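Local coordinates for protein putative O-acetylhomoserine (Thiol)-lyase (Campylobacter jejuni, PDB 4OC9) that binds pyridoxal 5'-phosphate and, as a member of the trans-sulfuration enzyme family, probably acts as an O-acetylhomoserine aminocarboxypropyltransferase, at residues D[358-363]-D[416-421]. Sequence-based numbering, arbitrary orientation.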
ATOM      1  N   ASP D 358      21.811 -23.363 -12.347  1.00 19.88           N
ATOM      2  CA  ASP D 358      22.870 -22.520 -11.819  1.00 22.47           C
ATOM      3  C   ASP D 358      23.490 -21.526 -12.842  1.00 20.85           C
ATOM      4  O   ASP D 358      24.212 -20.601 -12.449  1.00 24.03           O
ATOM      5  CB  ASP D 358      23.964 -23.416 -11.186  1.00 25.65           C
ATOM      6  CG  ASP D 358      23.457 -24.236  -9.937  1.00 31.63           C
ATOM      7  OD1 ASP D 358      22.338 -24.027  -9.416  1.00 35.20           O
ATOM      8  OD2 ASP D 358      24.203 -25.100  -9.441  1.00 33.77           O
ATOM      9  N   LYS D 359      23.164 -21.690 -14.128  0.50 19.79           N
ATOM     10  CA  LYS D 359      23.706 -20.829 -15.202  0.50 19.67           C
ATOM     11  C   LYS D 359      22.846 -19.751 -15.804  0.50 18.51           C
ATOM     12  O   LYS D 359      23.378 -18.869 -16.487  0.50 18.21           O
ATOM     13  CB  LYS D 359      23.753 -21.565 -16.531  0.50 18.83           C
ATOM     14  CG  LYS D 359      24.904 -21.100 -17.370  0.50 19.66           C
ATOM     15  CD  LYS D 359      26.200 -21.832 -17.041  0.50 19.16           C
ATOM     16  CE  LYS D 359      27.364 -21.349 -17.950  0.50 18.08           C
ATOM     17  NZ  LYS D 359      27.874 -20.035 -17.495  0.50 17.09           N
ATOM     18  N   THR D 360      21.534 -19.932 -15.748  1.00 17.47           N
ATOM     19  CA  THR D 360      20.645 -18.948 -16.339  1.00 15.74           C
ATOM     20  C   THR D 360      20.801 -17.601 -15.699  1.00 16.47           C
ATOM     21  O   THR D 360      21.020 -17.512 -14.513  1.00 16.57           O
ATOM     22  CB  THR D 360      19.166 -19.322 -16.290  1.00 15.07           C
ATOM     23  OG1 THR D 360      18.801 -19.611 -14.945  1.00 16.45           O
ATOM     24  CG2 THR D 360      18.865 -20.512 -17.172  1.00 14.97           C
ATOM     25  N   GLN D 361      20.718 -16.555 -16.520  1.00 17.57           N
ATOM     26  CA  GLN D 361      20.828 -15.154 -16.068  1.00 22.22           C
ATOM     27  C   GLN D 361      19.475 -14.378 -16.108  1.00 19.76           C
ATOM     28  O   GLN D 361      19.301 -13.426 -15.365  1.00 23.37           O
ATOM     29  CB  GLN D 361      21.882 -14.382 -16.875  1.00 24.73           C
ATOM     30  CG  GLN D 361      23.258 -15.026 -16.824  1.00 31.41           C
ATOM     31  CD  GLN D 361      23.830 -15.107 -15.412  1.00 42.65           C
ATOM     32  OE1 GLN D 361      23.694 -14.169 -14.613  1.00 48.04           O
ATOM     33  NE2 GLN D 361      24.522 -16.210 -15.106  1.00 52.02           N
ATOM     34  N   LEU D 362      18.554 -14.754 -16.996  1.00 18.12           N
ATOM     35  CA  LEU D 362      17.232 -14.117 -17.108  1.00 16.24           C
ATOM     36  C   LEU D 362      16.197 -14.976 -16.406  1.00 16.27           C
ATOM     37  O   LEU D 362      15.298 -14.445 -15.767  1.00 19.59           O
ATOM     38  CB  LEU D 362      16.813 -13.843 -18.547  1.00 15.58           C
ATOM     39  CG  LEU D 362      17.665 -12.823 -19.283  1.00 16.07           C
ATOM     40  CD1 LEU D 362      17.125 -12.676 -20.695  1.00 15.26           C
ATOM     41  CD2 LEU D 362      17.650 -11.481 -18.547  1.00 15.12           C
ATOM     42  N   PHE D 363      16.268 -16.284 -16.596  1.00 14.68           N
ATOM     43  CA  PHE D 363      15.373 -17.168 -15.903  1.00 13.07           C
ATOM     44  C   PHE D 363      15.914 -17.138 -14.479  1.00 12.96           C
ATOM     45  O   PHE D 363      17.079 -17.454 -14.229  1.00 12.52           O
ATOM     46  CB  PHE D 363      15.367 -18.555 -16.485  1.00 13.02           C
ATOM     47  CG  PHE D 363      14.618 -18.658 -17.779  1.00 13.35           C
ATOM     48  CD1 PHE D 363      15.202 -18.313 -18.989  1.00 12.98           C
ATOM     49  CD2 PHE D 363      13.331 -19.154 -17.791  1.00 12.48           C
ATOM     50  CE1 PHE D 363      14.506 -18.459 -20.176  1.00 12.10           C
ATOM     51  CE2 PHE D 363      12.637 -19.259 -18.973  1.00 11.93           C
ATOM     52  CZ  PHE D 363      13.226 -18.890 -20.166  1.00 11.00           C
ATOM     53  N   ALA D 416      18.352 -17.202 -25.956  1.00 13.62           N
ATOM     54  CA  ALA D 416      19.795 -17.080 -25.805  1.00 12.72           C
ATOM     55  C   ALA D 416      20.263 -17.437 -24.381  1.00 12.21           C
ATOM     56  O   ALA D 416      21.320 -18.043 -24.207  1.00 12.45           O
ATOM     57  CB  ALA D 416      20.258 -15.670 -26.153  1.00 12.82           C
ATOM     58  N   ASP D 417      19.508 -17.027 -23.371  1.00 12.07           N
ATOM     59  CA  ASP D 417      19.884 -17.311 -21.985  1.00 12.35           C
ATOM     60  C   ASP D 417      19.809 -18.836 -21.771  1.00 12.05           C
ATOM     61  O   ASP D 417      20.688 -19.427 -21.148  1.00 12.32           O
ATOM     62  CB  ASP D 417      18.953 -16.565 -21.018  1.00 12.53           C
ATOM     63  CG  ASP D 417      19.338 -16.758 -19.564  1.00 13.70           C
ATOM     64  OD1 ASP D 417      20.545 -16.711 -19.229  1.00 15.32           O
ATOM     65  OD2 ASP D 417      18.428 -16.938 -18.719  1.00 14.14           O
ATOM     66  N   LEU D 418      18.742 -19.467 -22.245  1.00 12.40           N
ATOM     67  CA  LEU D 418      18.604 -20.937 -22.095  1.00 12.26           C
ATOM     68  C   LEU D 418      19.631 -21.668 -22.900  1.00 12.90           C
ATOM     69  O   LEU D 418      20.164 -22.677 -22.477  1.00 11.13           O
ATOM     70  CB  LEU D 418      17.269 -21.419 -22.556  1.00 11.32           C
ATOM     71  CG  LEU D 418      16.082 -21.112 -21.714  1.00 12.02           C
ATOM     72  CD1 LEU D 418      14.837 -21.541 -22.444  1.00 12.01           C
ATOM     73  CD2 LEU D 418      16.208 -21.851 -20.388  1.00 12.94           C
ATOM     74  N   LYS D 419      19.951 -21.117 -24.056  1.00 15.01           N
ATOM     75  CA  LYS D 419      20.921 -21.749 -24.892  1.00 18.32           C
ATOM     76  C   LYS D 419      22.263 -21.853 -24.181  1.00 17.41           C
ATOM     77  O   LYS D 419      22.872 -22.922 -24.149  1.00 15.61           O
ATOM     78  CB  LYS D 419      21.109 -20.968 -26.196  1.00 20.90           C
ATOM     79  CG  LYS D 419      21.995 -21.658 -27.223  1.00 23.41           C
ATOM     80  CD  LYS D 419      22.130 -20.822 -28.485  1.00 28.18           C
ATOM     81  CE  LYS D 419      22.705 -21.603 -29.653  1.00 33.19           C
ATOM     82  NZ  LYS D 419      24.062 -22.149 -29.462  1.00 33.91           N
ATOM     83  N   GLN D 420      22.751 -20.740 -23.670  1.00 17.11           N
ATOM     84  CA  GLN D 420      24.068 -20.758 -23.013  1.00 19.40           C
ATOM     85  C   GLN D 420      24.060 -21.650 -21.779  1.00 20.00           C
ATOM     86  O   GLN D 420      25.054 -22.312 -21.492  1.00 20.49           O
ATOM     87  CB  GLN D 420      24.629 -19.323 -22.786  1.00 17.43           C
ATOM     88  CG  GLN D 420      23.859 -18.423 -21.818  1.00 18.11           C
ATOM     89  CD  GLN D 420      24.065 -18.775 -20.349  1.00 19.42           C
ATOM     90  OE1 GLN D 420      25.156 -19.178 -19.942  1.00 18.62           O
ATOM     91  NE2 GLN D 420      23.051 -18.534 -19.535  1.00 19.84           N
ATOM     92  N   ALA D 421      22.940 -21.701 -21.071  1.00 21.86           N
ATOM     93  CA  ALA D 421      22.866 -22.530 -19.861  1.00 22.64           C
ATOM     94  C   ALA D 421      22.888 -24.008 -20.222  1.00 24.51           C
ATOM     95  O   ALA D 421      23.633 -24.805 -19.637  1.00 24.59           O
ATOM     96  CB  ALA D 421      21.643 -22.183 -19.070  1.00 23.53           C
TER
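Lys359 and Ala421 bring the two backbones closest, their CA atoms 5.0 Å apart, where the chain leaving helix 350-359 passes over one side of helix 411-422. The loop from Gln361 to Phe363 aims three successive backbone N-H groups at one buried carboxylate, a worked example of an acidic side chain holding a loop by its main chain. CG of Asp417 stands anti to its own backbone N (chi1 -177°), which carries the carboxylate carbon toward the loop. OD1 takes Gln361 N at 2.7 Å through its syn lone pair. OD2 accepts two bonds: Leu362 N at 2.8 Å comes from well above the carboxylate plane, whereas Phe363 N at 3.1 Å meets it nearly along the C-O axis. This cluster of donors would be expected to favour the ionised carboxylate. Gln420 adds a second grip, its NE2 giving a nearly straight bond (177°) to Lys359 O at 3.1 Å and another to Asp417 OD1. Gln361 NE2 reaches the same carbonyl from the opposite face. Apolar contacts flank the polar group: Ala421 CB meets Lys359 CB and Thr360 CG2, while Leu418 CD2 lies over one face of the Phe363 ring, 4.1 Å from its centroid, in a CH-pi contact. Asp417 and Gln420 thus hold the loop leading into the short strand 364-365 to helix 411-422; Thr360 and Phe363 also touch Ile376 of strand 375-377, and Leu418 packs on Val303 of helix 276-309.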